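Local coordinates for protein aminoglycoside phosphotransferase (Mycobacterium smegmatis, PDB 6EF6) that phosphorylates (S)-1-amino-2-propanol as the kinase of the aminoacetone utilization microcompartment, and shares its fold with the aminoglycoside phosphotransferases, at residues L204-D209 against R344-D349; H212-E217 against E300-S305; L88-T93 against H158-R163; D94-V99 against R290-L295. All blocks are in the same frame, centred on the assembly; numbering follows the deposited sequence.

Overall arrangement
From the N terminus, helix 78-94 opens contact 3 through 88-93, and the loop behind it opens contact 4 through 94-99. Contact 3 closes at 158-163, on helix 147-163. Helix 198-218 then opens contact 1 and, about two turns further on, contact 2. Contact 4 closes at 290-295, contact 2 at 300-305 and contact 1 at 344-349. Contact 2 is therefore nested within contact 1, contact 4 crosses the other three, and contact 3 precedes 1 and 2 in series. Contacts 3 and 4, centres 9 Å apart, bind the N-terminal lobe to the helical lobe; contacts 1 and 2, centres 11 Å apart, join helices of that second lobe.

Contact 1: residues L204-D209 against R344-D349; sequences LTRAQD and RYLSSD
Tyr345 and Leu346 reach Ala207 and Arg206 through different first torsions: the tyrosine ring stands anti to its own amide nitrogen (chi1 -170°), whereas Leu346 swings CG to the position opposite its carbonyl carbon (chi1 -73°). The two neighbours thereby straddle Ala207, which has little more than a methyl group to hold the helices apart; the CA atoms of Ala207 and Leu346 lie only 5.9 Å from each other. Ala207 CB touches Tyr345 CD2 at 4.0 Å and Leu346 CG at 4.1 Å. Leu346 CD2 also presses on the backbone, 3.8 Å from Ala207 CA. Ala207 O comes to the ring obliquely, 3.6 Å from Tyr345 CE2.

On the outer side, the side chain of Arg206 crosses that of Leu346 at about a right angle. Only the aliphatic root of the arginine takes part, CG lying 3.7 Å from Leu346 CD2, while the guanidinium leads away from the contact. No hydrogen bond spans the two segments, so the join is apolar packing. The polar end of the tyrosine is satisfied beyond it, where Tyr345 OH is hydrogen-bonded to Ser305 OG. Phe308, from helix 303-320, and Ala342 also touch Ala207 and continue the packing inward.

Just past the contact the helix stops: Asp349, with positive phi, is the C-prime residue, Asp349 N binds Leu346 O and Gly350 N binds Tyr345 O. The arrangement is close helix-helix packing at a small residue in the helical lobe, ended by a Schellman motif.

Contact 2: residues H212-E217 against E300-S305; sequences HRKLEE and EAMLPS
Lys214 and Ser305 mark the closest backbone approach, with CA atoms 7.9 Å apart, where helix 198-218 passes the type I turn from Glu300 to Leu303 that leads into helix 303-320. Within the phosphotransferase fold this is a join inside the helical lobe, and helix 303-320 goes on to supply Arg310 and Trp317 to the pocket that holds (2R)-1-methoxypropan-2-amine.

The gap between the backbones is filled by two long, folded side chains. Lys214 bends twice near its end (chi3 55°, chi4 61°), and Met302 is curled as well, with chi2 at -66°. They slide past each other in opposite directions, which sets Lys214 CE 3.8 Å from Met302 SD and brings the lysine nitrogen no closer than 4.1 Å to the same sulfur. The same Lys214 CE also touches Ser305 OG, at 3.6 Å. That is packing and not a bond; Ser305 OG has its hydrogen bond with Tyr345 OH, outside the two segments.

Further along, the curl of Met302 delivers its methyl group to Leu215, where CE lies 3.8 Å from Leu215 CD2. This end of the contact is buried, methyl against methyl, and Tyr218, at the end of helix 198-218, also touches Met302. The lysine thus lends its hydrocarbon part to the packing, while Lys214 NZ is bonded to a water, which accepts at 2.7 Å and donates a weak bond of 3.2 Å to Ala301 O.

Contact 3: residues L88-T93 against H158-R163; sequences LAALRT and HEHSQR
His160 is the residue of segment 158-163 that meets helix 78-94, settling against Ala90 and Leu91. In the kinase-like fold this is where the long helix of the N-terminal lobe leans on helix 147-163 of the helical lobe. Read in order, the segment starts with His158, whose ring serves the interior of the helical lobe through hydrogen bonds to Tyr289 OH and Asp264 OD2. Glu159 lies outside the touching surface and has a long salt bridge, 3.8 Å, from its OE2 to Arg163 NH1.

At His160 the ring is carried straight out from the helix, CG trans to the amide nitrogen (chi1 -178°). Leu91 CG lies over one face, and Leu91 CD2 sits near the rim, 3.4 Å from both His160 ND1 and His160 CG. Ala90 approaches obliquely, CB lying 3.6 Å from His160 CE1. The methyl groups crowd a ring that a polar bond also anchors, because His160 ND1 is hydrogen-bonded to Trp87 NE1, which would fix the ring's rotation.

Ser161 OG is hydrogen-bonded to Leu227 O, and Gln162 OE1 to Arg293 NH1. Arg163 closes the segment by folding back beside His160, whose CD2 sits 3.6 Å above the guanidinium plane, offset toward its rim. Meanwhile Arg163 NH1 lies at the imidazole edge, in the ring plane, and is hydrogen-bonded to Asp94 O.

Contact 4: residues D94-V99 against R290-L295; sequences DSDVTV and RSRREL
Arg292 NH1 is held by Asp96 OD2 in a salt bridge of 2.6 Å and, more weakly, by Ser156 OG of helix 147-163. The pair joins two surface loops of the kinase-like fold: 94-99, which follows the long helix of the N-terminal lobe, and 290-295, which follows helix 278-290 in the helical lobe. The CA atoms of Asp96 and Arg292 are 10.9 Å apart, and between the two segments the connection is made by these side chains alone, arriving from opposite directions.

A bend at chi2 (-72°) turns the chain of Arg292 on its way to the carboxylate, and Asp96 OD2 meets the guanidinium obliquely. The two planes are turned 51° apart, and the second carboxylate oxygen, Asp96 OD1, stays 4.0 Å from Arg292 NH1. OD1 instead has a weak hydrogen bond to Ser156 OG. Ser156 OG thus touches both partners, through weak bonds. Because both residues are exposed, water would be expected to screen the charges.

Each loop is shaped locally. Before the aspartate, Ser95 OG accepts from Val97 N at 3.1 Å, an ST turn, and is also hydrogen-bonded to Leu91 O, which ties the turn back to the helix end. In the other loop Arg290 reaches around to grip one carbonyl side-on: Leu295 O takes NE of Arg290 in the carbonyl plane, on a lone pair, and NH2 of the same arginine at 2.8 Å, tilted 16° from that plane.

Contact 1: residues L204-D209 against R344-D349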
# COMPACT_ATOMS: atom_id res chain seq x y z
N LEU A 204 -1.82 23.54 5.28
CA LEU A 204 -1.25 22.21 5.20
C LEU A 204 0.11 22.18 5.87
O LEU A 204 0.48 21.19 6.50
CB LEU A 204 -1.17 21.66 3.78
CG LEU A 204 -2.55 21.47 3.10
CD1 LEU A 204 -2.38 21.22 1.64
CD2 LEU A 204 -3.33 20.36 3.73
N THR A 205 0.93 23.26 5.75
CA THR A 205 2.23 23.31 6.42
C THR A 205 2.06 23.38 7.92
O THR A 205 2.78 22.72 8.65
CB THR A 205 3.09 24.48 5.93
OG1 THR A 205 3.35 24.33 4.55
CG2 THR A 205 4.47 24.52 6.68
N ARG A 206 1.08 24.14 8.42
CA ARG A 206 0.91 24.21 9.86
C ARG A 206 0.52 22.86 10.42
O ARG A 206 1.04 22.44 11.45
CB ARG A 206 -0.16 25.26 10.16
CG ARG A 206 -0.20 25.71 11.63
CD ARG A 206 1.09 26.46 11.96
NE ARG A 206 1.05 27.17 13.25
CZ ARG A 206 2.08 27.26 14.08
NH1 ARG A 206 3.25 26.72 13.77
NH2 ARG A 206 1.97 27.94 15.23
N ALA A 207 -0.39 22.16 9.75
CA ALA A 207 -0.81 20.83 10.18
C ALA A 207 0.32 19.84 10.01
O ALA A 207 0.55 19.01 10.92
CB ALA A 207 -2.06 20.38 9.41
N GLN A 208 1.09 19.92 8.91
CA GLN A 208 2.27 19.07 8.73
C GLN A 208 3.25 19.24 9.87
O GLN A 208 3.86 18.26 10.34
CB GLN A 208 2.98 19.45 7.42
CG GLN A 208 4.25 18.68 7.18
CD GLN A 208 5.12 19.35 6.19
OE1 GLN A 208 5.26 18.91 5.05
NE2 GLN A 208 5.74 20.45 6.58
N ASP A 209 3.52 20.47 10.26
CA ASP A 209 4.51 20.72 11.30
C ASP A 209 4.04 20.20 12.67
O ASP A 209 4.85 19.68 13.45
CB ASP A 209 4.88 22.22 11.32
CG ASP A 209 5.67 22.66 10.10
OD1 ASP A 209 6.24 21.84 9.32
OD2 ASP A 209 5.77 23.89 9.97
N ARG A 344 -9.36 20.70 10.86
CA ARG A 344 -9.85 19.88 11.96
C ARG A 344 -8.69 19.36 12.82
O ARG A 344 -8.77 19.36 14.06
CB ARG A 344 -10.67 18.73 11.38
CG ARG A 344 -12.00 19.26 10.83
CD ARG A 344 -12.78 18.28 9.96
NE ARG A 344 -13.72 18.99 9.08
CZ ARG A 344 -14.13 18.54 7.90
NH1 ARG A 344 -14.98 19.26 7.17
NH2 ARG A 344 -13.69 17.38 7.43
N TYR A 345 -7.59 18.96 12.18
CA TYR A 345 -6.40 18.48 12.88
C TYR A 345 -5.83 19.58 13.77
O TYR A 345 -5.57 19.37 14.97
CB TYR A 345 -5.40 18.02 11.84
CG TYR A 345 -4.21 17.27 12.38
CD1 TYR A 345 -4.29 15.98 12.80
CD2 TYR A 345 -2.94 17.88 12.41
CE1 TYR A 345 -3.18 15.29 13.24
CE2 TYR A 345 -1.85 17.24 12.85
CZ TYR A 345 -1.90 15.94 13.31
OH TYR A 345 -0.79 15.30 13.75
N LEU A 346 -5.72 20.79 13.23
CA LEU A 346 -5.16 21.90 14.00
C LEU A 346 -6.05 22.31 15.16
O LEU A 346 -5.55 22.56 16.27
CB LEU A 346 -4.94 23.08 13.08
CG LEU A 346 -3.78 22.93 12.11
CD1 LEU A 346 -3.83 24.04 11.07
CD2 LEU A 346 -2.45 23.02 12.82
N SER A 347 -7.37 22.35 14.93
CA SER A 347 -8.28 22.79 15.98
C SER A 347 -8.43 21.80 17.12
O SER A 347 -8.88 22.19 18.20
CB SER A 347 -9.65 23.16 15.40
OG SER A 347 -10.31 21.99 14.89
N SER A 348 -8.02 20.56 16.92
CA SER A 348 -8.07 19.54 17.96
C SER A 348 -6.69 19.18 18.49
O SER A 348 -6.54 18.20 19.20
CB SER A 348 -8.77 18.29 17.40
OG SER A 348 -7.93 17.72 16.40
N ASP A 349 -5.67 19.99 18.19
CA ASP A 349 -4.30 19.71 18.62
C ASP A 349 -3.84 18.34 18.14
O ASP A 349 -3.09 17.64 18.82
CB ASP A 349 -4.14 19.86 20.13
CG ASP A 349 -2.69 19.98 20.54
OD1 ASP A 349 -1.89 20.51 19.75
OD2 ASP A 349 -2.36 19.54 21.66

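Contact 2: residues H212-E217 against E300-S305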
# COMPACT_ATOMS: atom_id res chain seq x y z
N HIS A 212 4.61 16.52 12.50
CA HIS A 212 6.02 16.22 12.71
C HIS A 212 6.34 16.19 14.20
O HIS A 212 7.01 15.28 14.70
CB HIS A 212 6.88 17.29 11.99
CG HIS A 212 8.30 16.91 11.80
ND1 HIS A 212 9.21 17.78 11.22
CD2 HIS A 212 9.00 15.81 12.12
CE1 HIS A 212 10.39 17.20 11.17
NE2 HIS A 212 10.30 16.01 11.73
N ARG A 213 5.86 17.19 14.95
CA ARG A 213 6.10 17.23 16.39
C ARG A 213 5.45 16.04 17.09
O ARG A 213 6.04 15.46 18.00
CB ARG A 213 5.58 18.55 16.99
CG ARG A 213 6.37 19.78 16.56
CD ARG A 213 5.57 21.08 16.80
NE ARG A 213 4.82 21.11 18.04
CZ ARG A 213 3.77 21.89 18.27
NH1 ARG A 213 3.16 21.83 19.45
NH2 ARG A 213 3.31 22.72 17.33
N LYS A 214 4.28 15.63 16.66
CA LYS A 214 3.62 14.49 17.27
C LYS A 214 4.36 13.21 16.97
O LYS A 214 4.50 12.36 17.86
CB LYS A 214 2.16 14.40 16.83
CG LYS A 214 1.37 15.56 17.38
CD LYS A 214 -0.10 15.43 17.22
CE LYS A 214 -0.70 14.16 17.82
NZ LYS A 214 -0.50 14.02 19.29
N LEU A 215 4.87 13.06 15.76
CA LEU A 215 5.67 11.89 15.42
C LEU A 215 6.99 11.85 16.17
O LEU A 215 7.43 10.77 16.59
CB LEU A 215 5.92 11.81 13.92
CG LEU A 215 4.70 11.51 13.03
CD1 LEU A 215 5.07 11.74 11.59
CD2 LEU A 215 4.23 10.06 13.22
N GLU A 216 7.61 13.00 16.42
CA GLU A 216 8.84 13.02 17.20
C GLU A 216 8.58 12.58 18.62
O GLU A 216 9.41 11.88 19.22
CB GLU A 216 9.46 14.42 17.17
CG GLU A 216 10.13 14.73 15.84
CD GLU A 216 10.75 16.13 15.81
OE1 GLU A 216 10.38 16.98 16.66
OE2 GLU A 216 11.59 16.36 14.92
N GLU A 217 7.46 13.01 19.21
CA GLU A 217 7.13 12.62 20.57
C GLU A 217 6.76 11.13 20.65
O GLU A 217 7.16 10.43 21.60
CB GLU A 217 5.99 13.51 21.05
CG GLU A 217 5.36 13.24 22.44
CD GLU A 217 4.15 14.16 22.70
OE1 GLU A 217 3.20 14.18 21.87
OE2 GLU A 217 4.17 14.91 23.70
N GLU A 300 -4.02 4.71 19.50
CA GLU A 300 -5.31 5.14 19.00
C GLU A 300 -5.36 6.65 18.82
O GLU A 300 -5.89 7.16 17.82
CB GLU A 300 -6.41 4.66 19.96
CG GLU A 300 -7.81 4.89 19.41
CD GLU A 300 -8.90 4.55 20.42
OE1 GLU A 300 -8.60 3.93 21.46
OE2 GLU A 300 -10.03 4.97 20.17
N ALA A 301 -4.72 7.38 19.71
CA ALA A 301 -4.65 8.83 19.65
C ALA A 301 -3.78 9.33 18.51
O ALA A 301 -3.94 10.51 18.14
CB ALA A 301 -4.13 9.38 20.99
N MET A 302 -3.00 8.47 17.87
CA MET A 302 -2.21 8.84 16.71
C MET A 302 -2.88 8.47 15.40
O MET A 302 -2.37 8.78 14.33
CB MET A 302 -0.81 8.21 16.78
CG MET A 302 0.10 8.90 17.74
SD MET A 302 0.55 10.59 17.31
CE MET A 302 1.66 10.27 15.98
N LEU A 303 -4.02 7.79 15.43
CA LEU A 303 -4.67 7.41 14.17
C LEU A 303 -5.00 8.61 13.29
O LEU A 303 -4.68 8.55 12.09
CB LEU A 303 -5.88 6.47 14.40
CG LEU A 303 -5.50 5.16 15.05
CD1 LEU A 303 -6.75 4.33 15.32
CD2 LEU A 303 -4.53 4.36 14.26
N PRO A 304 -5.51 9.70 13.82
CA PRO A 304 -5.75 10.87 12.94
C PRO A 304 -4.46 11.39 12.33
O PRO A 304 -4.45 11.79 11.13
CB PRO A 304 -6.45 11.86 13.86
CG PRO A 304 -7.08 11.01 14.94
CD PRO A 304 -6.09 9.87 15.15
N SER A 305 -3.36 11.41 13.09
CA SER A 305 -2.07 11.80 12.54
C SER A 305 -1.69 10.93 11.35
O SER A 305 -1.18 11.44 10.34
CB SER A 305 -0.99 11.70 13.60
OG SER A 305 -1.06 12.74 14.57
O HOH W 1 -1.81 11.79 20.17

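Contact 3: residues L88-T93 against H158-R163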
# COMPACT_ATOMS: atom_id res chain seq x y z
N LEU A 88 6.71 -12.61 2.13
CA LEU A 88 5.56 -13.40 1.71
C LEU A 88 5.76 -14.86 2.07
O LEU A 88 4.82 -15.52 2.54
CB LEU A 88 5.29 -13.29 0.20
CG LEU A 88 5.00 -11.93 -0.37
CD1 LEU A 88 4.71 -12.03 -1.88
CD2 LEU A 88 3.85 -11.25 0.35
N ALA A 89 6.96 -15.38 1.87
CA ALA A 89 7.20 -16.79 2.16
C ALA A 89 7.03 -17.09 3.65
O ALA A 89 6.50 -18.15 4.02
CB ALA A 89 8.60 -17.18 1.69
N ALA A 90 7.47 -16.17 4.51
CA ALA A 90 7.30 -16.35 5.95
C ALA A 90 5.84 -16.22 6.36
O ALA A 90 5.35 -16.99 7.18
CB ALA A 90 8.16 -15.33 6.69
N LEU A 91 5.12 -15.27 5.76
CA LEU A 91 3.69 -15.12 6.06
C LEU A 91 2.92 -16.37 5.63
O LEU A 91 2.01 -16.82 6.34
CB LEU A 91 3.12 -13.87 5.38
CG LEU A 91 3.60 -12.57 6.00
CD1 LEU A 91 3.30 -11.43 5.01
CD2 LEU A 91 2.98 -12.28 7.35
N ARG A 92 3.30 -16.98 4.50
CA ARG A 92 2.59 -18.17 4.04
C ARG A 92 2.67 -19.30 5.05
O ARG A 92 1.66 -19.96 5.34
CB ARG A 92 3.15 -18.65 2.69
CG ARG A 92 2.46 -18.04 1.50
CD ARG A 92 2.62 -18.89 0.24
NE ARG A 92 4.02 -19.18 -0.05
CZ ARG A 92 4.88 -18.28 -0.52
NH1 ARG A 92 4.49 -17.02 -0.75
NH2 ARG A 92 6.14 -18.63 -0.75
N THR A 93 3.85 -19.54 5.60
CA THR A 93 4.04 -20.69 6.46
C THR A 93 3.78 -20.41 7.93
O THR A 93 3.50 -21.36 8.68
CB THR A 93 5.46 -21.21 6.29
OG1 THR A 93 6.38 -20.20 6.70
CG2 THR A 93 5.73 -21.58 4.85
N HIS A 158 1.03 -7.14 11.60
CA HIS A 158 1.88 -6.53 12.58
C HIS A 158 2.45 -7.57 13.54
O HIS A 158 3.63 -7.52 13.92
CB HIS A 158 1.12 -5.47 13.35
CG HIS A 158 0.76 -4.30 12.53
ND1 HIS A 158 0.01 -3.27 13.04
CD2 HIS A 158 1.10 -3.94 11.27
CE1 HIS A 158 -0.15 -2.34 12.11
NE2 HIS A 158 0.50 -2.72 11.02
N GLU A 159 1.62 -8.50 13.99
CA GLU A 159 2.10 -9.53 14.90
C GLU A 159 3.20 -10.34 14.25
O GLU A 159 4.22 -10.66 14.90
CB GLU A 159 0.92 -10.42 15.27
CG GLU A 159 1.26 -11.56 16.26
CD GLU A 159 0.18 -12.63 16.31
OE1 GLU A 159 -0.69 -12.57 17.21
OE2 GLU A 159 0.20 -13.52 15.44
N HIS A 160 3.03 -10.75 12.99
CA HIS A 160 4.09 -11.49 12.30
C HIS A 160 5.35 -10.66 12.20
O HIS A 160 6.46 -11.13 12.51
CB HIS A 160 3.66 -11.97 10.93
CG HIS A 160 4.73 -12.76 10.28
ND1 HIS A 160 5.69 -12.21 9.45
CD2 HIS A 160 5.11 -14.05 10.48
CE1 HIS A 160 6.56 -13.14 9.10
NE2 HIS A 160 6.25 -14.26 9.74
N SER A 161 5.22 -9.42 11.76
CA SER A 161 6.39 -8.55 11.59
C SER A 161 7.16 -8.39 12.90
O SER A 161 8.41 -8.38 12.90
CB SER A 161 5.91 -7.19 11.05
OG SER A 161 6.92 -6.18 11.19
N GLN A 162 6.45 -8.24 14.01
CA GLN A 162 7.10 -8.06 15.31
C GLN A 162 7.87 -9.28 15.77
O GLN A 162 8.81 -9.15 16.56
CB GLN A 162 6.05 -7.76 16.36
CG GLN A 162 5.50 -6.36 16.20
CD GLN A 162 5.18 -5.69 17.50
OE1 GLN A 162 4.11 -5.89 18.07
NE2 GLN A 162 6.11 -4.88 17.98
N ARG A 163 7.49 -10.48 15.34
CA ARG A 163 8.20 -11.65 15.83
C ARG A 163 9.15 -12.26 14.81
O ARG A 163 10.00 -13.07 15.18
CB ARG A 163 7.18 -12.68 16.30
CG ARG A 163 6.40 -13.37 15.24
CD ARG A 163 5.40 -14.37 15.85
NE ARG A 163 4.18 -14.47 15.05
CZ ARG A 163 3.97 -15.33 14.05
NH1 ARG A 163 2.81 -15.29 13.39
NH2 ARG A 163 4.90 -16.22 13.70

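Contact 4: residues D94-V99 against R290-L295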
# COMPACT_ATOMS: atom_id res chain seq x y z
N ASP A 94 3.88 -19.16 8.38
CA ASP A 94 3.92 -18.85 9.81
C ASP A 94 2.86 -17.85 10.26
O ASP A 94 2.87 -17.44 11.43
CB ASP A 94 5.29 -18.30 10.21
CG ASP A 94 6.32 -19.39 10.35
OD1 ASP A 94 6.03 -20.42 11.00
OD2 ASP A 94 7.43 -19.20 9.80
N SER A 95 1.92 -17.46 9.41
CA SER A 95 0.87 -16.58 9.86
C SER A 95 -0.48 -17.02 9.30
O SER A 95 -0.55 -17.77 8.33
CB SER A 95 1.18 -15.16 9.39
OG SER A 95 0.61 -14.96 8.13
N ASP A 96 -1.55 -16.52 9.90
CA ASP A 96 -2.87 -16.88 9.41
C ASP A 96 -3.36 -15.94 8.33
O ASP A 96 -4.50 -16.05 7.89
CB ASP A 96 -3.88 -16.95 10.55
CG ASP A 96 -4.14 -15.62 11.17
OD1 ASP A 96 -3.16 -14.88 11.40
OD2 ASP A 96 -5.32 -15.30 11.41
N VAL A 97 -2.50 -15.03 7.88
CA VAL A 97 -2.83 -14.16 6.74
C VAL A 97 -2.57 -14.93 5.46
O VAL A 97 -1.50 -15.53 5.29
CB VAL A 97 -1.96 -12.89 6.77
CG1 VAL A 97 -2.32 -11.95 5.62
CG2 VAL A 97 -2.16 -12.16 8.08
N THR A 98 -3.54 -14.89 4.55
CA THR A 98 -3.38 -15.47 3.21
C THR A 98 -2.70 -14.43 2.31
O THR A 98 -3.17 -13.30 2.21
CB THR A 98 -4.74 -15.84 2.66
OG1 THR A 98 -5.40 -16.72 3.58
CG2 THR A 98 -4.59 -16.49 1.32
N VAL A 99 -1.62 -14.84 1.64
CA VAL A 99 -0.84 -13.96 0.77
C VAL A 99 -0.56 -14.64 -0.56
O VAL A 99 -0.80 -15.84 -0.68
CB VAL A 99 0.48 -13.52 1.46
CG1 VAL A 99 0.21 -12.80 2.76
CG2 VAL A 99 1.41 -14.69 1.72
N ARG A 290 -8.05 -4.97 17.47
CA ARG A 290 -7.90 -5.38 18.86
C ARG A 290 -8.31 -6.82 19.09
O ARG A 290 -7.92 -7.40 20.10
CB ARG A 290 -8.71 -4.44 19.77
CG ARG A 290 -8.10 -3.07 19.92
CD ARG A 290 -8.93 -2.15 20.84
NE ARG A 290 -8.20 -0.90 21.10
CZ ARG A 290 -8.75 0.28 21.34
NH1 ARG A 290 -10.06 0.46 21.30
NH2 ARG A 290 -7.95 1.32 21.61
N SER A 291 -9.06 -7.44 18.18
CA SER A 291 -9.39 -8.86 18.28
C SER A 291 -8.15 -9.74 18.15
O SER A 291 -8.20 -10.90 18.58
CB SER A 291 -10.48 -9.25 17.28
OG SER A 291 -9.96 -9.51 15.98
N ARG A 292 -7.08 -9.23 17.56
CA ARG A 292 -5.84 -9.99 17.34
C ARG A 292 -4.63 -9.41 18.03
O ARG A 292 -3.74 -10.20 18.40
CB ARG A 292 -5.54 -10.07 15.83
CG ARG A 292 -6.48 -10.93 15.06
CD ARG A 292 -6.27 -12.41 15.35
NE ARG A 292 -7.43 -13.19 14.90
CZ ARG A 292 -7.59 -13.68 13.68
NH1 ARG A 292 -6.68 -13.48 12.73
NH2 ARG A 292 -8.68 -14.37 13.40
N ARG A 293 -4.55 -8.12 18.26
CA ARG A 293 -3.36 -7.46 18.82
C ARG A 293 -3.79 -6.22 19.57
O ARG A 293 -4.68 -5.49 19.14
CB ARG A 293 -2.36 -7.06 17.74
CG ARG A 293 -1.01 -6.41 18.26
CD ARG A 293 -0.06 -5.98 17.13
NE ARG A 293 1.20 -5.44 17.62
CZ ARG A 293 1.50 -4.14 17.72
NH1 ARG A 293 2.70 -3.77 18.18
NH2 ARG A 293 0.64 -3.19 17.37
N GLU A 294 -3.14 -5.95 20.68
CA GLU A 294 -3.45 -4.74 21.43
C GLU A 294 -3.28 -3.47 20.60
O GLU A 294 -2.36 -3.34 19.77
CB GLU A 294 -2.52 -4.64 22.64
CG GLU A 294 -1.03 -4.55 22.28
CD GLU A 294 -0.22 -3.92 23.38
OE1 GLU A 294 -0.55 -4.21 24.55
OE2 GLU A 294 0.70 -3.12 23.04
N LEU A 295 -4.16 -2.49 20.84
CA LEU A 295 -4.07 -1.15 20.28
C LEU A 295 -4.23 -0.19 21.45
O LEU A 295 -5.34 0.21 21.80
CB LEU A 295 -5.08 -0.97 19.13
CG LEU A 295 -4.80 0.16 18.13
CD1 LEU A 295 -5.67 0.06 16.90
CD2 LEU A 295 -5.05 1.49 18.74